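Local coordinates for protein L-amino acid deaminase (Proteus vulgaris, PDB 5I39) that binds flavin-adenine dinucleotide and probably uses it to deaminate L-amino acids oxidatively, at residues T21-F26 with R286-G291; V57-S62 with S383-A388; G99-R104 with S147-K152; C208-L213 with R244-N249. All blocks are in the same frame, centred on the assembly; numbering follows the deposited sequence. Where two conformers were deposited one is given.

Four contacts sample different parts of one FAD-binding chain. Contact 1 clips the N-terminal loop before strand 40-43 to the end of strand 283-287 and encloses contacts 3 and 4 along the sequence, while crossing contact 2. Contact 2 joins the C-terminal end of helix 47-58 to the middle of helix 376-392, and likewise encloses both later pairs. Contacts 3 and 4 follow in series, their centres about 35 Å apart on opposite sides of the chain's centre. Contacts 2 and 3, about 20 Å apart between centres, meet directly through a salt bridge from Glu385 to Arg102. Contact 4 borders the adenine of the cofactor, whereas the other three are packing and charge contacts of the surrounding scaffold.

Contact 1 (T21-F26 with R286-G291); sequences TPRHGF and REQADG. With EDO (1,2-ethanediol), chain C.
Arg23 and Asp290 meet as stacked charged planes. The guanidinium and the carboxylate are only 18° apart, and OD2 of Asp290 sits off-centre over one face of the arginine, with Arg23 NE to Asp290 OD2 at 3.2 Å. Because that oxygen sits above the plane rather than in it, no N-H points at it and charge alone makes the salt bridge. The outstretched chain of Arg23 (chi2 177°) carries the guanidinium across the gap, since the nearest CA atoms, those of Arg23 and Asp290, remain 10.0 Å apart. The other carboxylate oxygen, OD1, is hydrogen-bonded to Thr292.

Both partners stand on type I beta turns, Thr21 to His24 and Gln288 to Gly291, the latter directly following strand 283-287. Thr21 OG1 accepts from Arg23 N at 3.1 Å, an ST turn that helps shape the backbone from which the arginine departs. The contact thus ties the N-terminal loop to the large mixed sheet.

Looser packing surrounds the stack. The methyl group of Ala289 lies 4.2 Å, at CB, from Arg23 NH2, and the Gln288 side chain is turned toward the same guanidinium, its amide plane 47° from it. The guanidinium is shared: its firmer polar partner is Asp185, at NH2, and NH1 forms a salt bridge with Glu187. Asp185 also accepts from the backbone N of Ala289 and pairs with Arg286, so a single carboxylate serves both segments. Farther along the loop, the O2 of an ethanediol, probably from the crystallisation liquor, donates to Gly25 O at 2.7 Å.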
# COMPACT_ATOMS: atom_id res chain seq x y z
N THR A 21 -7.19 -21.17 6.65
CA THR A 21 -5.74 -20.98 6.84
C THR A 21 -5.54 -19.49 7.11
O THR A 21 -6.48 -18.72 6.92
CB THR A 21 -4.91 -21.36 5.59
OG1 THR A 21 -5.04 -20.35 4.58
CG2 THR A 21 -5.33 -22.72 5.03
N PRO A 22 -4.32 -19.06 7.50
CA PRO A 22 -4.04 -17.62 7.63
C PRO A 22 -4.24 -16.77 6.36
O PRO A 22 -4.31 -15.55 6.46
CB PRO A 22 -2.56 -17.60 8.06
CG PRO A 22 -2.36 -18.88 8.77
CD PRO A 22 -3.20 -19.88 8.02
N ARG A 23 -4.33 -17.41 5.19
CA ARG A 23 -4.61 -16.74 3.91
C ARG A 23 -6.10 -16.71 3.54
O ARG A 23 -6.44 -16.57 2.36
CB ARG A 23 -3.78 -17.42 2.81
CG ARG A 23 -2.29 -17.32 3.11
CD ARG A 23 -1.38 -18.02 2.12
NE ARG A 23 -0.04 -17.49 2.33
CZ ARG A 23 0.47 -16.41 1.74
NH1 ARG A 23 -0.21 -15.72 0.81
NH2 ARG A 23 1.71 -16.02 2.06
N HIS A 24 -6.97 -16.81 4.54
CA HIS A 24 -8.44 -16.81 4.36
C HIS A 24 -8.98 -15.57 3.63
O HIS A 24 -9.89 -15.67 2.81
CB HIS A 24 -9.18 -17.06 5.70
CG HIS A 24 -8.77 -16.14 6.82
ND1 HIS A 24 -9.26 -14.86 6.93
CD2 HIS A 24 -7.96 -16.32 7.88
CE1 HIS A 24 -8.74 -14.28 8.00
NE2 HIS A 24 -7.95 -15.15 8.60
N GLY A 25 -8.40 -14.40 3.92
CA GLY A 25 -8.79 -13.16 3.25
C GLY A 25 -10.21 -12.70 3.53
O GLY A 25 -10.92 -12.25 2.63
N PHE A 26 -10.61 -12.79 4.79
CA PHE A 26 -11.92 -12.33 5.24
C PHE A 26 -11.88 -12.05 6.73
O PHE A 26 -11.58 -12.94 7.53
CB PHE A 26 -13.05 -13.31 4.93
CG PHE A 26 -14.41 -12.79 5.34
CD1 PHE A 26 -15.08 -11.86 4.55
CD2 PHE A 26 -14.99 -13.19 6.54
CE1 PHE A 26 -16.31 -11.36 4.94
CE2 PHE A 26 -16.22 -12.69 6.94
CZ PHE A 26 -16.88 -11.77 6.14
N ARG A 286 8.32 -11.51 -7.20
CA ARG A 286 8.53 -11.33 -5.77
C ARG A 286 8.11 -12.59 -5.04
O ARG A 286 6.95 -13.01 -5.15
CB ARG A 286 7.71 -10.15 -5.26
CG ARG A 286 7.77 -9.98 -3.75
CD ARG A 286 6.80 -8.94 -3.25
NE ARG A 286 5.40 -9.31 -3.48
CZ ARG A 286 4.69 -10.14 -2.72
NH1 ARG A 286 5.21 -10.76 -1.66
NH2 ARG A 286 3.43 -10.35 -3.04
N GLU A 287 9.02 -13.19 -4.28
CA GLU A 287 8.67 -14.35 -3.47
C GLU A 287 7.79 -13.94 -2.30
O GLU A 287 8.11 -13.01 -1.56
CB GLU A 287 9.92 -15.05 -2.94
CG GLU A 287 9.59 -16.42 -2.37
CD GLU A 287 10.77 -17.13 -1.75
OE1 GLU A 287 11.81 -16.49 -1.49
OE2 GLU A 287 10.64 -18.35 -1.51
N GLN A 288 6.68 -14.66 -2.13
CA GLN A 288 5.79 -14.49 -1.00
C GLN A 288 6.29 -15.28 0.21
O GLN A 288 7.20 -16.10 0.10
CB GLN A 288 4.38 -14.95 -1.36
CG GLN A 288 3.76 -14.19 -2.52
CD GLN A 288 2.27 -13.98 -2.32
OE1 GLN A 288 1.50 -14.93 -2.17
NE2 GLN A 288 1.86 -12.75 -2.30
N ALA A 289 5.68 -15.04 1.37
CA ALA A 289 6.14 -15.64 2.62
C ALA A 289 6.00 -17.17 2.63
O ALA A 289 6.73 -17.84 3.37
CB ALA A 289 5.41 -15.03 3.80
N ASP A 290 5.09 -17.70 1.82
CA ASP A 290 4.89 -19.15 1.69
C ASP A 290 5.63 -19.79 0.51
O ASP A 290 5.41 -20.97 0.23
CB ASP A 290 3.38 -19.47 1.61
CG ASP A 290 2.72 -18.94 0.33
OD1 ASP A 290 3.37 -18.20 -0.44
OD2 ASP A 290 1.54 -19.27 0.12
N GLY A 291 6.48 -19.04 -0.18
CA GLY A 291 7.25 -19.57 -1.31
C GLY A 291 6.57 -19.53 -2.66
O GLY A 291 7.17 -19.92 -3.65
C1 EDO C . -11.41 -9.46 0.68
O1 EDO C . -11.68 -9.52 -0.72
C2 EDO C . -12.72 -9.36 1.45
O2 EDO C . -12.96 -10.50 2.28

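Contact 2 (V57-S62 with S383-A388); sequences VERGLS and SAELTA
The methyl group of Ala388 packs against one face of the Arg59 guanidinium, displaced from its centre. Ala388 CB is 3.5 Å from Arg59 CZ, and NE and NH2 border the same methyl. Alongside this, the aliphatic part of Glu385 comes close, its CG 3.7 Å from Arg59 NH2. The arginine reaches the helix with its chain fully drawn out (chi2 -176°, chi3 -165°).

Helix 47-58 ends in a Schellman motif at Gly60, directly after Arg59; Gly60 has positive phi and its N bonds back to Val57 O at 2.9 Å. The side chain therefore bridges from the C-terminal end of this helix, whose N-terminal end carries part of a GxGxxG pattern, consistent with a Rossmann-type dinucleotide-binding fold, to helix 376-392, which also packs on it through Ala388 against Asn55 and Leu56.

Polar partners also hold the guanidinium: its NH2 is hydrogen-bonded to Asn55 and makes a salt bridge with Asp389, one turn along from Glu385. The Glu385 carboxylate is engaged by Arg102. Within helix 376-392, Ser383 O accepts from both Thr387 N and Thr387 OG1, the hydroxyl at 2.7 Å, and the two donors approach opposite faces of the carbonyl plane.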
# COMPACT_ATOMS: atom_id res chain seq x y z
N VAL A 57 -6.60 5.37 18.01
CA VAL A 57 -6.91 4.67 19.25
C VAL A 57 -5.73 4.73 20.23
O VAL A 57 -5.92 4.88 21.43
CB VAL A 57 -7.37 3.21 19.00
CG1 VAL A 57 -7.42 2.40 20.29
CG2 VAL A 57 -8.74 3.21 18.33
N GLU A 58 -4.51 4.66 19.71
CA GLU A 58 -3.32 4.82 20.56
C GLU A 58 -3.25 6.18 21.24
O GLU A 58 -2.63 6.31 22.30
CB GLU A 58 -2.06 4.59 19.75
CG GLU A 58 -1.87 3.14 19.35
CD GLU A 58 -0.74 2.93 18.36
OE1 GLU A 58 -0.25 3.92 17.77
OE2 GLU A 58 -0.35 1.76 18.17
N ARG A 59 -3.86 7.20 20.63
CA ARG A 59 -3.98 8.54 21.21
C ARG A 59 -5.16 8.71 22.17
O ARG A 59 -5.41 9.82 22.65
CB ARG A 59 -4.06 9.58 20.09
CG ARG A 59 -2.88 9.53 19.14
CD ARG A 59 -2.96 10.64 18.11
NE ARG A 59 -2.05 10.38 16.99
CZ ARG A 59 -1.35 11.29 16.31
NH1 ARG A 59 -1.40 12.60 16.60
NH2 ARG A 59 -0.58 10.89 15.31
N GLY A 60 -5.89 7.64 22.46
CA GLY A 60 -6.98 7.65 23.43
C GLY A 60 -8.35 7.97 22.87
O GLY A 60 -9.28 8.23 23.64
N LEU A 61 -8.50 7.95 21.55
CA LEU A 61 -9.77 8.29 20.89
C LEU A 61 -10.53 7.03 20.50
O LEU A 61 -9.93 6.06 20.06
CB LEU A 61 -9.49 9.13 19.65
CG LEU A 61 -8.79 10.46 19.91
CD1 LEU A 61 -8.25 11.06 18.62
CD2 LEU A 61 -9.71 11.44 20.62
N SER A 62 -11.85 7.06 20.67
CA SER A 62 -12.70 6.00 20.13
C SER A 62 -12.84 6.18 18.62
O SER A 62 -12.95 7.31 18.12
CB SER A 62 -14.07 5.99 20.80
OG SER A 62 -14.76 7.19 20.56
N SER A 383 1.68 7.58 6.77
CA SER A 383 0.54 8.41 6.37
C SER A 383 -0.58 8.34 7.41
O SER A 383 -1.29 9.32 7.60
CB SER A 383 0.04 8.10 4.97
OG SER A 383 -0.45 6.79 4.86
N ALA A 384 -0.72 7.22 8.12
CA ALA A 384 -1.66 7.13 9.24
C ALA A 384 -1.33 8.14 10.33
O ALA A 384 -2.21 8.86 10.81
CB ALA A 384 -1.64 5.73 9.83
N GLU A 385 -0.07 8.19 10.73
CA GLU A 385 0.36 9.16 11.74
C GLU A 385 0.16 10.59 11.27
O GLU A 385 -0.35 11.43 12.03
CB GLU A 385 1.82 8.94 12.13
CG GLU A 385 2.26 9.88 13.25
CD GLU A 385 3.70 9.69 13.69
OE1 GLU A 385 4.39 8.82 13.14
OE2 GLU A 385 4.13 10.42 14.59
N LEU A 386 0.57 10.89 10.04
CA LEU A 386 0.41 12.23 9.49
C LEU A 386 -1.06 12.65 9.42
O LEU A 386 -1.39 13.79 9.74
CB LEU A 386 1.07 12.35 8.12
CG LEU A 386 1.00 13.74 7.47
CD1 LEU A 386 1.61 14.84 8.35
CD2 LEU A 386 1.67 13.71 6.11
N THR A 387 -1.92 11.73 9.00
CA THR A 387 -3.35 12.00 8.92
C THR A 387 -3.91 12.38 10.29
O THR A 387 -4.65 13.36 10.42
CB THR A 387 -4.10 10.79 8.35
OG1 THR A 387 -3.65 10.55 7.01
CG2 THR A 387 -5.59 11.03 8.31
N ALA A 388 -3.55 11.60 11.30
CA ALA A 388 -3.97 11.89 12.67
C ALA A 388 -3.40 13.23 13.16
O ALA A 388 -4.11 14.01 13.79
CB ALA A 388 -3.58 10.76 13.60

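Contact 3 (G99-R104 with S147-K152)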
# COMPACT_ATOMS: atom_id res chain seq x y z
N GLY A 99 8.24 4.34 6.32
CA GLY A 99 7.21 3.32 6.15
C GLY A 99 7.78 1.92 6.27
O GLY A 99 7.27 1.08 7.01
N LYS A 100 8.87 1.66 5.54
CA LYS A 100 9.56 0.38 5.63
C LYS A 100 10.05 0.09 7.05
O LYS A 100 9.91 -1.02 7.55
CB LYS A 100 10.77 0.35 4.70
CG LYS A 100 10.44 0.27 3.22
CD LYS A 100 11.61 0.74 2.36
CE LYS A 100 12.90 0.00 2.66
NZ LYS A 100 14.00 0.57 1.86
N HIS A 101 10.63 1.11 7.69
CA HIS A 101 11.14 0.98 9.05
C HIS A 101 10.03 0.54 10.02
O HIS A 101 10.24 -0.30 10.89
CB HIS A 101 11.74 2.31 9.49
CG HIS A 101 12.37 2.29 10.84
ND1 HIS A 101 11.81 2.94 11.92
CD2 HIS A 101 13.50 1.70 11.29
CE1 HIS A 101 12.58 2.75 12.98
NE2 HIS A 101 13.61 2.00 12.62
N ARG A 102 8.85 1.12 9.86
CA ARG A 102 7.69 0.76 10.66
C ARG A 102 7.14 -0.61 10.30
O ARG A 102 6.72 -1.36 11.18
CB ARG A 102 6.64 1.85 10.57
CG ARG A 102 7.17 3.10 11.23
CD ARG A 102 6.24 4.26 11.10
NE ARG A 102 6.83 5.44 11.72
CZ ARG A 102 6.15 6.53 12.05
NH1 ARG A 102 4.83 6.59 11.83
NH2 ARG A 102 6.78 7.56 12.60
N TRP A 103 7.15 -0.96 9.02
CA TRP A 103 6.81 -2.33 8.64
C TRP A 103 7.76 -3.35 9.26
O TRP A 103 7.32 -4.43 9.67
CB TRP A 103 6.72 -2.51 7.13
CG TRP A 103 5.37 -2.13 6.60
CD1 TRP A 103 5.05 -0.99 5.90
CD2 TRP A 103 4.16 -2.86 6.75
NE1 TRP A 103 3.71 -0.99 5.61
CE2 TRP A 103 3.13 -2.13 6.12
CE3 TRP A 103 3.83 -4.09 7.36
CZ2 TRP A 103 1.81 -2.57 6.08
CZ3 TRP A 103 2.52 -4.53 7.31
CH2 TRP A 103 1.52 -3.77 6.68
N ARG A 104 9.04 -3.01 9.40
CA ARG A 104 9.99 -3.88 10.09
C ARG A 104 9.67 -4.10 11.57
O ARG A 104 10.15 -5.05 12.17
CB ARG A 104 11.42 -3.36 9.94
CG ARG A 104 11.98 -3.53 8.54
CD ARG A 104 13.46 -3.24 8.48
NE ARG A 104 13.81 -1.82 8.58
CZ ARG A 104 13.93 -0.97 7.55
NH1 ARG A 104 13.66 -1.35 6.31
NH2 ARG A 104 14.32 0.27 7.79
N SER A 147 17.24 11.17 7.67
CA SER A 147 16.78 10.28 8.72
C SER A 147 17.98 9.55 9.29
O SER A 147 18.95 9.31 8.57
CB SER A 147 15.80 9.25 8.14
OG SER A 147 15.48 8.24 9.09
N ASP A 148 17.89 9.20 10.58
CA ASP A 148 18.91 8.35 11.22
C ASP A 148 18.71 6.86 10.91
O ASP A 148 19.56 6.04 11.25
CB ASP A 148 19.00 8.61 12.74
CG ASP A 148 17.70 8.34 13.49
OD1 ASP A 148 16.69 7.92 12.89
OD2 ASP A 148 17.69 8.55 14.73
N ILE A 149 17.58 6.51 10.28
CA ILE A 149 17.36 5.14 9.81
C ILE A 149 18.34 4.90 8.66
O ILE A 149 18.31 5.64 7.67
CB ILE A 149 15.91 4.94 9.31
CG1 ILE A 149 14.91 5.11 10.47
CG2 ILE A 149 15.72 3.56 8.68
CD1 ILE A 149 13.51 5.46 10.01
N PRO A 150 19.24 3.89 8.77
CA PRO A 150 20.24 3.71 7.71
C PRO A 150 19.65 3.42 6.33
O PRO A 150 18.69 2.67 6.22
CB PRO A 150 21.07 2.53 8.23
CG PRO A 150 20.98 2.64 9.71
CD PRO A 150 19.56 3.07 9.95
N PHE A 151 20.25 4.01 5.31
CA PHE A 151 19.90 3.81 3.91
C PHE A 151 20.68 2.60 3.42
O PHE A 151 21.88 2.49 3.69
CB PHE A 151 20.30 5.09 3.16
CG PHE A 151 19.91 5.14 1.70
CD1 PHE A 151 18.63 4.80 1.26
CD2 PHE A 151 20.81 5.65 0.76
CE1 PHE A 151 18.29 4.91 -0.08
CE2 PHE A 151 20.47 5.76 -0.57
CZ PHE A 151 19.21 5.39 -0.99
N LYS A 152 20.01 1.69 2.71
CA LYS A 152 20.60 0.39 2.34
C LYS A 152 20.49 0.05 0.85
O LYS A 152 20.50 -1.12 0.47
CB LYS A 152 20.02 -0.72 3.22
CG LYS A 152 20.29 -0.49 4.70
CD LYS A 152 20.44 -1.77 5.51
CE LYS A 152 21.09 -1.49 6.87
NZ LYS A 152 22.54 -1.84 6.92
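Ile149 lies over His101, and its branches divide between that imidazole and Arg104. From CB, the CG1 branch runs across the ring, with Ile149 CG1 3.8 Å from both His101 CG and CD2. Its terminal CD1 carries the closest approach, 3.5 Å from His101 CG, and stands 3.8 Å from the ring centroid, 25° off the normal. This is a CH-pi contact over one face, reached because His101 CG is anti to its backbone nitrogen (chi1 -177°), which swings the imidazole out from the helix.

The loop that supplies the isoleucine runs between helix 128-143 and strand 153-156, and the contact seats it on the outer side of helix 90-103. An ST turn shapes it: Ile149 N donates to Ser147 OG at 3.0 Å. Helix 90-103 also takes hold of the same residue's backbone, since His97 is hydrogen-bonded to Ile149 O.

The second branch, CG2, meets the edge of the Arg104 guanidinium, 3.7 Å from NH2 and near its plane, while also coming close to His101 CD2. A bend at chi3 (-73°) folds the arginine back over its own helix, where one guanidinium face covers His101 CA and Lys100 O. Its NH1 forms a salt bridge with Asp180, to which Lys100 is also bridged.

Contact 4 (C208-L213 with R244-N249); sequences CAARGL and RLFMQN. With FAD (flavin-adenine dinucleotide), chain B.
Strand 210-213 and helix 244-248 run at 36° to each other, their axes 9.1 Å apart at closest approach, with Gly212 and Asn249 nearest through their CA atoms. Phe246 provides the main side-chain contact, burying the largest area of any residue here. With its CG anti to the backbone N (chi1 -174°), the ring reaches toward the strand and presents its CE1 corner to Ala210. Phe246 CE1 is 3.5 Å from Ala210 O, which lies at the edge of the ring near its plane, and 3.8 Å from the Ala210 methyl carbon CB.

The same alanine hydrogen-bonds the adenine of FAD through its backbone N and O. Ala210 N donates to FAD N1A at 2.9 Å, and FAD N6A donates to Ala210 O in a nearly straight bond of 169°, also 2.9 Å long. This paired recognition of the adenine edge resembles base pairing, while Glu67 holds the cofactor by another hydrogen bond. Phe246 joins the pocket wall too, its CD1 3.7 Å from FAD N6A.

Just beyond, the strand carries a classic beta bulge, Arg211 and Gly212 both facing Val224 on the neighbouring strand 219-225 of the three-stranded antiparallel sheet. Arg211 lays one guanidinium face against Ala209 CB. A water links the two segments, donating to Arg211 O at 2.9 Å and accepting from Asn249 ND2 at 2.8 Å.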
# COMPACT_ATOMS: atom_id res chain seq x y z
N CYS A 208 -21.87 -0.97 4.91
CA CYS A 208 -22.29 0.25 5.59
C CYS A 208 -21.59 1.45 4.96
O CYS A 208 -20.54 1.90 5.42
CB CYS A 208 -21.97 0.15 7.08
SG CYS A 208 -22.54 1.54 8.08
N ALA A 209 -22.18 1.95 3.88
CA ALA A 209 -21.62 3.07 3.13
C ALA A 209 -21.89 4.39 3.82
O ALA A 209 -23.02 4.66 4.23
CB ALA A 209 -22.19 3.10 1.73
N ALA A 210 -20.86 5.22 3.94
CA ALA A 210 -21.03 6.61 4.32
C ALA A 210 -21.59 7.36 3.12
O ALA A 210 -21.02 7.31 2.03
CB ALA A 210 -19.70 7.22 4.74
N ARG A 211 -22.72 8.04 3.33
CA ARG A 211 -23.39 8.81 2.28
C ARG A 211 -23.06 10.30 2.33
O ARG A 211 -23.06 10.96 1.30
CB ARG A 211 -24.91 8.64 2.40
CG ARG A 211 -25.42 7.21 2.28
CD ARG A 211 -24.97 6.57 0.98
NE ARG A 211 -25.70 5.34 0.66
CZ ARG A 211 -25.30 4.42 -0.22
NH1 ARG A 211 -24.14 4.56 -0.87
NH2 ARG A 211 -26.05 3.35 -0.44
N GLY A 212 -22.79 10.83 3.51
CA GLY A 212 -22.51 12.25 3.65
C GLY A 212 -22.31 12.65 5.09
O GLY A 212 -22.06 11.79 5.95
N LEU A 213 -22.43 13.95 5.34
CA LEU A 213 -22.23 14.54 6.66
C LEU A 213 -23.43 15.40 7.02
O LEU A 213 -24.22 15.80 6.17
CB LEU A 213 -20.99 15.43 6.67
CG LEU A 213 -19.67 14.84 6.20
CD1 LEU A 213 -18.59 15.92 6.20
CD2 LEU A 213 -19.26 13.67 7.08
N ARG A 244 -12.53 10.72 -4.34
CA ARG A 244 -12.94 11.83 -5.20
C ARG A 244 -14.47 11.96 -5.24
O ARG A 244 -15.01 13.05 -5.03
CB ARG A 244 -12.35 11.67 -6.60
CG ARG A 244 -12.84 12.69 -7.62
CD ARG A 244 -12.08 12.55 -8.91
NE ARG A 244 -12.66 13.36 -9.97
CZ ARG A 244 -12.51 14.68 -10.12
NH1 ARG A 244 -11.76 15.38 -9.27
NH2 ARG A 244 -13.10 15.29 -11.13
N LEU A 245 -15.16 10.85 -5.49
CA LEU A 245 -16.62 10.84 -5.57
C LEU A 245 -17.25 11.32 -4.26
O LEU A 245 -18.14 12.17 -4.26
CB LEU A 245 -17.12 9.44 -5.92
CG LEU A 245 -18.60 9.30 -6.27
CD1 LEU A 245 -18.88 9.89 -7.63
CD2 LEU A 245 -19.01 7.84 -6.27
N PHE A 246 -16.77 10.77 -3.14
CA PHE A 246 -17.29 11.14 -1.83
C PHE A 246 -17.14 12.65 -1.57
O PHE A 246 -18.09 13.32 -1.14
CB PHE A 246 -16.59 10.35 -0.72
CG PHE A 246 -17.18 10.57 0.64
CD1 PHE A 246 -18.27 9.83 1.08
CD2 PHE A 246 -16.65 11.55 1.49
CE1 PHE A 246 -18.82 10.05 2.34
CE2 PHE A 246 -17.20 11.77 2.74
CZ PHE A 246 -18.28 11.02 3.17
N MSE A 247 -15.96 13.18 -1.86
CA MSE A 247 -15.70 14.61 -1.66
C MSE A 247 -16.48 15.48 -2.62
O MSE A 247 -16.89 16.59 -2.25
CB MSE A 247 -14.21 14.91 -1.73
CG MSE A 247 -13.39 14.27 -0.61
SE MSE A 247 -14.05 14.62 1.22
CE MSE A 247 -14.15 16.58 1.15
N GLN A 248 -16.70 15.02 -3.86
CA GLN A 248 -17.50 15.77 -4.83
C GLN A 248 -18.92 16.04 -4.32
O GLN A 248 -19.49 17.10 -4.57
CB GLN A 248 -17.56 15.05 -6.19
CG GLN A 248 -16.51 15.53 -7.17
CD GLN A 248 -16.35 14.63 -8.37
OE1 GLN A 248 -16.69 13.45 -8.32
NE2 GLN A 248 -15.82 15.18 -9.46
N ASN A 249 -19.49 15.07 -3.59
CA ASN A 249 -20.81 15.26 -2.99
C ASN A 249 -20.83 16.30 -1.86
O ASN A 249 -21.89 16.79 -1.48
CB ASN A 249 -21.38 13.93 -2.49
CG ASN A 249 -21.72 12.98 -3.63
OD1 ASN A 249 -22.09 13.41 -4.72
ND2 ASN A 249 -21.60 11.69 -3.38
PA FAD B . -8.68 0.59 -0.47
O1A FAD B . -9.29 0.47 -1.88
O2A FAD B . -7.94 -0.64 -0.01
O5B FAD B . -9.80 0.87 0.63
C5B FAD B . -10.75 1.92 0.53
C4B FAD B . -12.03 1.36 1.12
O4B FAD B . -13.00 2.43 1.20
C3B FAD B . -12.64 0.27 0.24
O3B FAD B . -12.71 -0.95 0.96
C2B FAD B . -14.01 0.86 -0.13
O2B FAD B . -15.05 -0.13 -0.27
C1B FAD B . -14.27 1.85 1.00
N9A FAD B . -15.19 2.95 0.70
C8A FAD B . -15.13 3.76 -0.34
N7A FAD B . -16.10 4.70 -0.29
C5A FAD B . -16.77 4.44 0.82
C6A FAD B . -17.92 5.03 1.50
N6A FAD B . -18.55 6.10 0.97
N1A FAD B . -18.34 4.48 2.66
C2A FAD B . -17.71 3.43 3.21
N3A FAD B . -16.66 2.83 2.64
C4A FAD B . -16.18 3.30 1.48
N1 FAD B . 1.31 -0.39 -2.81
C2 FAD B . 2.51 -0.74 -2.33
O2 FAD B . 2.94 -0.12 -1.34
N3 FAD B . 3.22 -1.74 -2.90
C4 FAD B . 2.83 -2.42 -3.98
O4 FAD B . 3.51 -3.33 -4.44
C4X FAD B . 1.54 -2.08 -4.59
N5 FAD B . 1.06 -2.67 -5.72
C5X FAD B . -0.20 -2.44 -6.12
C6 FAD B . -0.78 -3.19 -7.14
C7 FAD B . -2.11 -3.01 -7.52
C7M FAD B . -2.73 -3.87 -8.59
C8 FAD B . -2.92 -1.98 -6.85
C8M FAD B . -4.37 -1.76 -7.20
C9 FAD B . -2.33 -1.21 -5.84
C9A FAD B . -1.00 -1.40 -5.46
N10 FAD B . -0.41 -0.63 -4.45
C10 FAD B . 0.81 -1.01 -3.90
C1' FAD B . -1.13 0.46 -3.82
C2' FAD B . -1.87 0.08 -2.59
O2' FAD B . -2.50 -1.18 -2.81
C3' FAD B . -2.90 1.18 -2.33
O3' FAD B . -2.28 2.49 -2.35
C4' FAD B . -3.59 1.03 -0.99
O4' FAD B . -4.11 -0.30 -0.85
C5' FAD B . -4.73 2.04 -0.90
O5' FAD B . -5.37 1.80 0.35
P FAD B . -6.78 2.55 0.65
O1P FAD B . -7.18 2.17 2.05
O2P FAD B . -6.67 4.00 0.26
O3P FAD B . -7.77 1.92 -0.47
O HOH W 1 -21.13 10.64 -0.80